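DUF4136 domain-containing protein (Bacteroides thetaiotaomicron, PDB 4F54) is of unknown function, a probable lipoprotein of the DUF4136 family, whose members are grouped in the same clan as the TolB N-terminal domain. Local coordinates at residues N16-N22 with T162-F168; A64-M69 with V184-F188; G86-I92 with N138-M144. All coordinates share one frame. Residue numbers count along the deposited sequence, not the author numbering.

Contact 1 of 3, residues N16-N22 with T162-F168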
loop_
_atom_site.group_PDB
_atom_site.type_symbol
_atom_site.label_atom_id
_atom_site.label_comp_id
_atom_site.label_asym_id
_atom_site.label_seq_id
_atom_site.Cartn_x
_atom_site.Cartn_y
_atom_site.Cartn_z
ATOM N N ASN A 16 14.341 7.754 11.516
ATOM C CA ASN A 16 15.143 6.647 11.017
ATOM C C ASN A 16 14.490 5.919 9.837
ATOM O O ASN A 16 14.644 4.704 9.733
ATOM C CB ASN A 16 15.297 5.607 12.126
ATOM C CG ASN A 16 15.981 6.145 13.336
ATOM O OD1 ASN A 16 16.964 6.865 13.220
ATOM N ND2 ASN A 16 15.458 5.813 14.516
ATOM N N TYR A 17 13.709 6.648 9.027
ATOM C CA TYR A 17 13.033 6.150 7.832
ATOM C C TYR A 17 12.539 7.355 7.001
ATOM O O TYR A 17 12.600 8.508 7.440
ATOM C CB TYR A 17 11.861 5.259 8.221
ATOM C CG TYR A 17 10.904 5.930 9.178
ATOM C CD1 TYR A 17 9.937 6.835 8.722
ATOM C CD2 TYR A 17 11.023 5.739 10.552
ATOM C CE1 TYR A 17 9.099 7.487 9.605
ATOM C CE2 TYR A 17 10.190 6.366 11.440
ATOM C CZ TYR A 17 9.230 7.250 10.981
ATOM O OH TYR A 17 8.404 7.881 11.912
ATOM N N LEU A 18 12.079 7.070 5.787
ATOM C CA LEU A 18 11.588 8.054 4.811
ATOM C C LEU A 18 10.201 7.627 4.406
ATOM O O LEU A 18 9.966 6.467 4.202
ATOM C CB LEU A 18 12.467 8.083 3.563
ATOM C CG LEU A 18 13.949 8.492 3.796
ATOM C CD1 LEU A 18 14.844 8.261 2.590
ATOM C CD2 LEU A 18 14.073 9.938 4.263
ATOM N N VAL A 19 9.293 8.578 4.235
ATOM C CA VAL A 19 7.904 8.295 3.920
ATOM C C VAL A 19 7.475 9.223 2.775
ATOM O O VAL A 19 7.542 10.449 2.905
ATOM C CB VAL A 19 6.973 8.536 5.130
ATOM C CG1 VAL A 19 5.483 8.340 4.731
ATOM C CG2 VAL A 19 7.331 7.611 6.266
ATOM N N TYR A 20 7.003 8.626 1.682
ATOM C CA TYR A 20 6.525 9.349 0.510
ATOM C C TYR A 20 5.060 8.954 0.298
ATOM O O TYR A 20 4.672 7.802 0.472
ATOM C CB TYR A 20 7.366 9.015 -0.740
ATOM C CG TYR A 20 8.841 9.245 -0.570
ATOM C CD1 TYR A 20 9.366 10.536 -0.646
ATOM C CD2 TYR A 20 9.716 8.172 -0.283
ATOM C CE1 TYR A 20 10.725 10.766 -0.459
ATOM C CE2 TYR A 20 11.070 8.390 -0.074
ATOM C CZ TYR A 20 11.572 9.689 -0.171
ATOM O OH TYR A 20 12.900 9.927 0.015
ATOM N N THR A 21 4.241 9.948 0.018
ATOM C CA THR A 21 2.868 9.801 -0.248
ATOM C C THR A 21 2.475 10.622 -1.475
ATOM O O THR A 21 3.021 11.665 -1.788
ATOM C CB THR A 21 1.963 10.243 0.948
ATOM O OG1 THR A 21 2.394 11.538 1.403
ATOM C CG2 THR A 21 2.120 9.357 2.150
ATOM N N ASN A 22 1.565 10.041 -2.246
ATOM C CA ASN A 22 1.054 10.619 -3.478
ATOM C C ASN A 22 -0.413 10.290 -3.562
ATOM O O ASN A 22 -0.842 9.233 -3.079
ATOM C CB ASN A 22 1.831 10.132 -4.716
ATOM C CG ASN A 22 3.243 10.679 -4.744
ATOM O OD1 ASN A 22 4.138 10.060 -4.229
ATOM N ND2 ASN A 22 3.415 11.918 -5.239
ATOM N N THR A 162 -1.158 6.395 -2.605
ATOM C CA THR A 162 -0.023 5.482 -2.543
ATOM C C THR A 162 0.965 5.983 -1.509
ATOM O O THR A 162 1.180 7.177 -1.386
ATOM C CB THR A 162 0.650 5.354 -3.942
ATOM O OG1 THR A 162 -0.333 5.009 -4.914
ATOM C CG2 THR A 162 1.784 4.303 -3.941
ATOM N N SER A 163 1.608 5.075 -0.800
ATOM C CA SER A 163 2.729 5.412 0.057
ATOM C C SER A 163 3.894 4.465 -0.207
ATOM O O SER A 163 3.713 3.293 -0.631
ATOM C CB SER A 163 2.345 5.439 1.550
ATOM O OG SER A 163 2.035 4.129 1.988
ATOM N N TYR A 164 5.086 5.015 0.043
ATOM C CA TYR A 164 6.325 4.306 -0.027
ATOM C C TYR A 164 7.084 4.580 1.254
ATOM O O TYR A 164 7.457 5.732 1.544
ATOM C CB TYR A 164 7.119 4.674 -1.245
ATOM C CG TYR A 164 8.365 3.879 -1.526
ATOM C CD1 TYR A 164 8.338 2.483 -1.487
ATOM C CD2 TYR A 164 9.513 4.489 -2.008
ATOM C CE1 TYR A 164 9.478 1.754 -1.807
ATOM C CE2 TYR A 164 10.659 3.776 -2.340
ATOM C CZ TYR A 164 10.619 2.385 -2.238
ATOM O OH TYR A 164 11.754 1.640 -2.599
ATOM N N LEU A 165 7.288 3.519 2.039
ATOM C CA LEU A 165 8.046 3.615 3.315
ATOM C C LEU A 165 9.410 2.966 3.067
ATOM O O LEU A 165 9.455 1.784 2.709
ATOM C CB LEU A 165 7.290 2.829 4.385
ATOM C CG LEU A 165 5.794 3.112 4.493
ATOM C CD1 LEU A 165 5.187 2.404 5.722
ATOM C CD2 LEU A 165 5.527 4.617 4.570
ATOM N N THR A 166 10.491 3.695 3.265
ATOM C CA THR A 166 11.816 3.212 2.822
ATOM C C THR A 166 12.919 3.814 3.658
ATOM O O THR A 166 12.630 4.533 4.608
ATOM C CB THR A 166 12.008 3.456 1.301
ATOM O OG1 THR A 166 13.167 2.740 0.845
ATOM C CG2 THR A 166 12.147 4.941 0.974
ATOM N N GLY A 167 14.179 3.519 3.350
ATOM C CA GLY A 167 15.262 4.151 4.082
ATOM C C GLY A 167 15.368 3.813 5.561
ATOM O O GLY A 167 15.909 4.565 6.349
ATOM N N PHE A 168 14.880 2.638 5.928
ATOM C CA PHE A 168 14.874 2.212 7.327
ATOM C C PHE A 168 16.267 1.907 7.853
ATOM O O PHE A 168 17.051 1.180 7.235
ATOM C CB PHE A 168 14.017 0.975 7.498
ATOM C CG PHE A 168 12.529 1.221 7.405
ATOM C CD1 PHE A 168 11.821 1.678 8.513
ATOM C CD2 PHE A 168 11.829 0.924 6.255
ATOM C CE1 PHE A 168 10.471 1.897 8.453
ATOM C CE2 PHE A 168 10.450 1.147 6.192
ATOM C CZ PHE A 168 9.779 1.622 7.308
#
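An antiparallel strand pairing joins residues 16-22, near the start of the modelled chain, to residues 162-168 in the mixed sheet, and illustrates how backbone regularity can carry two faces of different character. The strand axes pass 4.6 Å apart at 169°. Leu18, Tyr20 and Asn22 form hydrogen-bonded pairs with Thr166, Tyr164 and Thr162, each with two bonds; Tyr20 N to Tyr164 O and Tyr164 N to Tyr20 O are both 2.9 Å. The regular pairing ends at Gly167, whose positive phi turns the chain; a CB there would collide with Leu18 CD1. Beyond it, Phe168 CD1 still reaches Tyr17 CB at 3.6 Å. Under helix 179-189, Val19 CG1 meets Leu165 CD2 at 3.7 Å beside the small hydroxyl residues Thr21, bonded to Gln190, and Ser163. On the other, ring-bearing face the Tyr20 ring edge lies against Thr166 CG2, while Asn22 and Thr162 bond to Tyr133 and Tyr129. Six main-chain hydrogen bonds thus fix the register, and side chains add packing on both faces.

Contact 2 of 3, residues A64-M69 with V184-F188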
loop_
_atom_site.group_PDB
_atom_site.type_symbol
_atom_site.label_atom_id
_atom_site.label_comp_id
_atom_site.label_asym_id
_atom_site.label_seq_id
_atom_site.Cartn_x
_atom_site.Cartn_y
_atom_site.Cartn_z
ATOM N N ALA A 64 -2.083 -1.099 12.333
ATOM C CA ALA A 64 -1.791 0.362 12.239
ATOM C C ALA A 64 -2.609 1.004 11.106
ATOM O O ALA A 64 -3.151 2.094 11.273
ATOM C CB ALA A 64 -0.287 0.664 12.102
ATOM N N TYR A 65 -2.733 0.312 9.964
ATOM C CA TYR A 65 -3.628 0.793 8.850
ATOM C C TYR A 65 -5.056 0.888 9.354
ATOM O O TYR A 65 -5.727 1.895 9.130
ATOM C CB TYR A 65 -3.521 -0.128 7.619
ATOM C CG TYR A 65 -2.230 0.204 6.837
ATOM C CD1 TYR A 65 -2.116 1.403 6.130
ATOM C CD2 TYR A 65 -1.123 -0.637 6.858
ATOM C CE1 TYR A 65 -0.933 1.775 5.470
ATOM C CE2 TYR A 65 0.034 -0.292 6.182
ATOM C CZ TYR A 65 0.123 0.912 5.480
ATOM O OH TYR A 65 1.297 1.264 4.822
ATOM N N THR A 66 -5.528 -0.189 9.978
ATOM C CA THR A 66 -6.893 -0.199 10.516
ATOM C C THR A 66 -7.195 0.941 11.457
ATOM O O THR A 66 -8.189 1.653 11.290
ATOM C CB THR A 66 -7.190 -1.568 11.146
ATOM O OG1 THR A 66 -7.175 -2.548 10.104
ATOM C CG2 THR A 66 -8.566 -1.548 11.882
ATOM N N GLU A 67 -6.322 1.122 12.447
ATOM C CA GLU A 67 -6.471 2.211 13.421
ATOM C C GLU A 67 -6.444 3.592 12.747
ATOM O O GLU A 67 -7.243 4.455 13.020
ATOM C CB GLU A 67 -5.395 2.079 14.494
ATOM C CG GLU A 67 -5.644 0.846 15.355
ATOM C CD GLU A 67 -4.427 0.384 16.141
ATOM O OE1 GLU A 67 -3.516 1.206 16.389
ATOM O OE2 GLU A 67 -4.378 -0.831 16.456
ATOM N N ASN A 68 -5.512 3.786 11.837
ATOM C CA ASN A 68 -5.414 5.053 11.151
ATOM C C ASN A 68 -6.641 5.403 10.327
ATOM O O ASN A 68 -7.098 6.539 10.364
ATOM C CB ASN A 68 -4.150 5.110 10.268
ATOM C CG ASN A 68 -2.939 5.611 11.029
ATOM O OD1 ASN A 68 -2.830 6.841 11.319
ATOM N ND2 ASN A 68 -2.029 4.674 11.393
HETATM N N MSE A 69 -7.202 4.401 9.630
HETATM C CA MSE A 69 -8.375 4.639 8.789
HETATM C C MSE A 69 -9.567 4.968 9.672
HETATM O O MSE A 69 -10.334 5.878 9.377
HETATM C CB MSE A 69 -8.687 3.449 7.908
HETATM C CG MSE A 69 -7.619 3.245 6.867
HETATM SE SE MSE A 69 -7.720 4.639 5.496
HETATM C CE MSE A 69 -9.307 4.008 4.565
ATOM N N VAL A 184 4.044 3.978 9.065
ATOM C CA VAL A 184 2.630 3.947 8.704
ATOM C C VAL A 184 1.926 5.163 9.294
ATOM O O VAL A 184 1.231 5.880 8.579
ATOM C CB VAL A 184 1.962 2.584 9.048
ATOM C CG1 VAL A 184 0.445 2.651 8.867
ATOM C CG2 VAL A 184 2.574 1.456 8.231
ATOM N N ASN A 185 2.102 5.428 10.597
ATOM C CA ASN A 185 1.477 6.578 11.242
ATOM C C ASN A 185 1.863 7.867 10.550
ATOM O O ASN A 185 1.014 8.729 10.294
ATOM C CB ASN A 185 1.860 6.637 12.717
ATOM C CG ASN A 185 1.220 5.526 13.537
ATOM O OD1 ASN A 185 0.273 4.881 13.092
ATOM N ND2 ASN A 185 1.770 5.276 14.728
ATOM N N GLN A 186 3.133 7.969 10.161
ATOM C CA GLN A 186 3.601 9.176 9.481
ATOM C C GLN A 186 2.965 9.405 8.125
ATOM O O GLN A 186 2.654 10.533 7.751
ATOM C CB GLN A 186 5.132 9.182 9.356
ATOM C CG GLN A 186 5.703 10.357 8.564
ATOM C CD GLN A 186 5.381 11.725 9.164
ATOM O OE1 GLN A 186 5.420 11.906 10.391
ATOM N NE2 GLN A 186 5.097 12.702 8.303
ATOM N N SER A 187 2.739 8.314 7.399
ATOM C CA SER A 187 2.123 8.394 6.066
ATOM C C SER A 187 0.721 8.990 6.159
ATOM O O SER A 187 0.309 9.777 5.293
ATOM C CB SER A 187 2.097 7.034 5.352
ATOM O OG SER A 187 1.098 6.119 5.858
ATOM N N PHE A 188 0.011 8.694 7.242
ATOM C CA PHE A 188 -1.296 9.349 7.456
ATOM C C PHE A 188 -1.178 10.785 7.942
ATOM O O PHE A 188 -1.930 11.646 7.500
ATOM C CB PHE A 188 -2.193 8.517 8.396
ATOM C CG PHE A 188 -2.779 7.324 7.727
ATOM C CD1 PHE A 188 -2.095 6.093 7.712
ATOM C CD2 PHE A 188 -3.962 7.427 7.079
ATOM C CE1 PHE A 188 -2.642 4.972 7.084
ATOM C CE2 PHE A 188 -4.501 6.336 6.448
ATOM C CZ PHE A 188 -3.826 5.100 6.436
HETATM O O HOH W 1 1.687 3.683 4.562
HETATM O O HOH W 2 -1.078 8.891 12.083
#
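Phe188 lays one ring face over Asn68, whose CB stands 3.5 Å from the ring centroid and 14° off its normal, a CH-pi contact made by the aliphatic part of a polar residue. The rim of the same ring meets Tyr65 CD1, 3.7 Å from Phe188 CE1, and the selenium of selenomethionine Met69, 3.8 Å from Phe188 CE2, in a Met-aromatic contact. One turn earlier the roles are exchanged: Val184 CG1 sits 3.7 Å from the Tyr65 ring centroid, almost on its normal, and also touches Ala64 CB at 3.9 Å. The short-segment axes lie 9.9 Å apart and cross at -27°, with both helices running in the same general direction.

Hydrogen bonds accompany this packing. Asn68 ND2 donates to Asn185 OD1 at 2.9 Å and to Ala64 O of its own helix at 2.8 Å, while Asn68 OD1 and Asn185 O share a water. A second water links Tyr65 OH to Ser187 OG, and the Tyr65 hydroxyl also bonds to Thr142 of the sheet.

The contact joins helices 56-70 and 179-189 side by side on one face of the sheet. Tyr65 and Met69 rest on strands 34-37 and 85-92, whereas Val184 and Ser187 pack on strand 159-166, with Ser187 reaching strand 18-23 as well.

Contact 3 of 3, residues G86-I92 with N138-M144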
loop_
_atom_site.group_PDB
_atom_site.type_symbol
_atom_site.label_atom_id
_atom_site.label_comp_id
_atom_site.label_asym_id
_atom_site.label_seq_id
_atom_site.Cartn_x
_atom_site.Cartn_y
_atom_site.Cartn_z
ATOM N N GLY A 86 -10.317 -0.013 -0.873
ATOM C CA GLY A 86 -9.476 -1.169 -0.554
ATOM C C GLY A 86 -8.078 -0.720 -0.273
ATOM O O GLY A 86 -7.620 0.260 -0.860
ATOM N N ILE A 87 -7.374 -1.410 0.638
ATOM C CA ILE A 87 -5.972 -1.169 0.851
ATOM C C ILE A 87 -5.213 -2.476 0.669
ATOM O O ILE A 87 -5.595 -3.543 1.222
ATOM C CB ILE A 87 -5.713 -0.626 2.282
ATOM C CG1 ILE A 87 -6.457 0.708 2.515
ATOM C CG2 ILE A 87 -4.201 -0.440 2.574
ATOM C CD1 ILE A 87 -6.410 1.184 3.965
ATOM N N GLN A 88 -4.114 -2.391 -0.101
ATOM C CA GLN A 88 -3.195 -3.523 -0.263
ATOM C C GLN A 88 -1.794 -3.042 0.111
ATOM O O GLN A 88 -1.401 -1.889 -0.195
ATOM C CB GLN A 88 -3.224 -4.070 -1.712
ATOM C CG GLN A 88 -2.869 -3.042 -2.809
ATOM C CD GLN A 88 -3.250 -3.462 -4.194
ATOM O OE1 GLN A 88 -4.168 -4.298 -4.362
ATOM N NE2 GLN A 88 -2.546 -2.952 -5.215
ATOM N N VAL A 89 -1.073 -3.902 0.844
ATOM C CA VAL A 89 0.251 -3.598 1.431
ATOM C C VAL A 89 1.216 -4.668 0.924
ATOM O O VAL A 89 0.901 -5.868 0.938
ATOM C CB VAL A 89 0.245 -3.608 2.980
ATOM C CG1 VAL A 89 1.621 -3.225 3.547
ATOM C CG2 VAL A 89 -0.838 -2.656 3.577
ATOM N N SER A 90 2.396 -4.245 0.500
ATOM C CA SER A 90 3.472 -5.145 0.074
ATOM C C SER A 90 4.824 -4.764 0.700
ATOM O O SER A 90 5.135 -3.583 0.863
ATOM C CB SER A 90 3.651 -5.145 -1.437
ATOM O OG SER A 90 2.421 -5.429 -2.099
ATOM N N TYR A 91 5.559 -5.790 1.107
ATOM C CA TYR A 91 6.933 -5.679 1.567
ATOM C C TYR A 91 7.911 -6.130 0.463
ATOM O O TYR A 91 7.789 -7.243 -0.017
ATOM C CB TYR A 91 7.112 -6.547 2.785
ATOM C CG TYR A 91 8.493 -6.546 3.363
ATOM C CD1 TYR A 91 9.025 -5.384 3.937
ATOM C CD2 TYR A 91 9.282 -7.696 3.395
ATOM C CE1 TYR A 91 10.297 -5.372 4.529
ATOM C CE2 TYR A 91 10.563 -7.684 3.964
ATOM C CZ TYR A 91 11.091 -6.505 4.507
ATOM O OH TYR A 91 12.372 -6.507 5.082
ATOM N N ILE A 92 8.873 -5.270 0.130
ATOM C CA ILE A 92 9.849 -5.547 -0.886
ATOM C C ILE A 92 11.060 -6.189 -0.234
ATOM O O ILE A 92 11.810 -5.509 0.484
ATOM C CB ILE A 92 10.238 -4.257 -1.682
ATOM C CG1 ILE A 92 8.964 -3.486 -2.151
ATOM C CG2 ILE A 92 11.259 -4.621 -2.785
ATOM C CD1 ILE A 92 9.287 -2.115 -2.740
ATOM N N ASN A 138 13.662 -4.005 1.925
ATOM C CA ASN A 138 13.270 -3.597 3.275
ATOM C C ASN A 138 12.411 -2.326 3.239
ATOM O O ASN A 138 12.674 -1.363 3.962
ATOM C CB ASN A 138 14.492 -3.424 4.160
ATOM C CG ASN A 138 14.145 -3.481 5.631
ATOM O OD1 ASN A 138 13.237 -4.195 6.037
ATOM N ND2 ASN A 138 14.843 -2.669 6.464
ATOM N N SER A 139 11.473 -2.297 2.310
ATOM C CA SER A 139 10.629 -1.132 2.050
ATOM C C SER A 139 9.199 -1.614 1.807
ATOM O O SER A 139 8.967 -2.769 1.538
ATOM C CB SER A 139 11.159 -0.422 0.810
ATOM O OG SER A 139 12.477 0.080 1.018
ATOM N N PHE A 140 8.235 -0.712 1.970
ATOM C CA PHE A 140 6.805 -1.034 1.796
ATOM C C PHE A 140 6.164 -0.164 0.728
ATOM O O PHE A 140 6.357 1.020 0.727
ATOM C CB PHE A 140 5.994 -0.883 3.073
ATOM C CG PHE A 140 6.431 -1.785 4.225
ATOM C CD1 PHE A 140 7.480 -1.425 5.071
ATOM C CD2 PHE A 140 5.726 -2.958 4.508
ATOM C CE1 PHE A 140 7.834 -2.257 6.149
ATOM C CE2 PHE A 140 6.088 -3.791 5.566
ATOM C CZ PHE A 140 7.154 -3.441 6.378
ATOM N N ILE A 141 5.338 -0.792 -0.131
ATOM C CA ILE A 141 4.451 -0.069 -1.096
ATOM C C ILE A 141 3.026 -0.405 -0.688
ATOM O O ILE A 141 2.673 -1.575 -0.608
ATOM C CB ILE A 141 4.627 -0.502 -2.578
ATOM C CG1 ILE A 141 5.890 0.063 -3.200
ATOM C CG2 ILE A 141 3.450 -0.039 -3.478
ATOM C CD1 ILE A 141 5.839 1.575 -3.456
ATOM N N THR A 142 2.233 0.630 -0.439
ATOM C CA THR A 142 0.849 0.537 -0.018
ATOM C C THR A 142 0.033 1.341 -0.999
ATOM O O THR A 142 0.368 2.466 -1.339
ATOM C CB THR A 142 0.659 1.035 1.402
ATOM O OG1 THR A 142 1.478 0.238 2.259
ATOM C CG2 THR A 142 -0.869 1.026 1.832
ATOM N N GLU A 143 -1.053 0.751 -1.461
ATOM C CA GLU A 143 -2.003 1.395 -2.402
ATOM C C GLU A 143 -3.427 1.274 -1.851
ATOM O O GLU A 143 -3.850 0.213 -1.351
ATOM C CB GLU A 143 -1.909 0.779 -3.803
ATOM C CG GLU A 143 -0.559 1.033 -4.465
ATOM C CD GLU A 143 -0.407 0.221 -5.759
ATOM O OE1 GLU A 143 -0.668 -0.995 -5.750
ATOM O OE2 GLU A 143 -0.048 0.802 -6.812
HETATM N N MSE A 144 -4.161 2.364 -2.034
HETATM C CA MSE A 144 -5.551 2.548 -1.674
HETATM C C MSE A 144 -6.324 2.748 -2.950
HETATM O O MSE A 144 -5.997 3.591 -3.778
HETATM C CB MSE A 144 -5.759 3.739 -0.724
HETATM C CG MSE A 144 -7.186 3.826 -0.182
HETATM SE SE MSE A 144 -7.343 5.364 1.010
HETATM C CE MSE A 144 -5.828 4.955 2.252
HETATM O O HOH W 3 1.009 -3.094 -2.312
#
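Backbone hydrogen bonds set the register of this antiparallel pair, in which strand segments 86-92 and 139-144 approach to 4.7 Å at 158°. Gln88 and Glu143 exchange two bonds, Gln88 N to Glu143 O and Glu143 N to Gln88 O, both 2.9 Å; Ser90 and Ile141 do likewise. Toward the end of the pairing, Ile92 N donates to Ser139 O at 2.9 Å, and only a weak bond joins Asn138 N to Ile92 O.

Side-chain hydrogen bonds form near either end of the pairing. Gln88 NE2 donates to Glu143 OE1 at 2.8 Å, and the carboxylate is held further by Tyr113, Tyr127 and Trp107, so its charge is buried among donors. Tyr91 OH donates to Asn138 OD1 at 2.6 Å. Between them a water joins Ser90 OG to Ile141 O.

Among apolar contacts, Tyr91 and Phe140 are directly paired, with Tyr91 CD1 over the Phe140 ring, 3.6 Å from its CZ; on the same face Val89 CG1 touches Phe140 CD2 at 4.2 Å and Ile87 CG2 meets Thr142 CG2 at 3.7 Å, both diagonally. On the opposite face Ile92 CD1 meets Ile141 CG1 at 4.1 Å.

The pair lies close to the centre of the chain. Helix 56-70 covers the face of Ile87, Val89, Phe140 and Met144; tryptophan- and tyrosine-rich loops cover that of Gln88 and Ser90, and strand 159-166 continues the sheet beyond residues 138-144.

In the fold
The three contacts show how a single sheet and its helical layer can be assembled from distant parts of one chain. Contacts 1 and 3 share the sheet, their centres about 11 Å apart, because strands 139-146 and 159-166 are neighbours in it and successive in sequence. Contact 2 lies on one face, its centre about 13 Å from that of contact 1 and 12 Å from that of contact 3; Leu165 and Val184 link it to the former, Tyr65 and Thr142 to the latter. Along the chain, contacts 1 and 2 alternate, and contact 3 falls within the span of each. The N- and C-terminal parts are thereby tied into one alpha/beta unit.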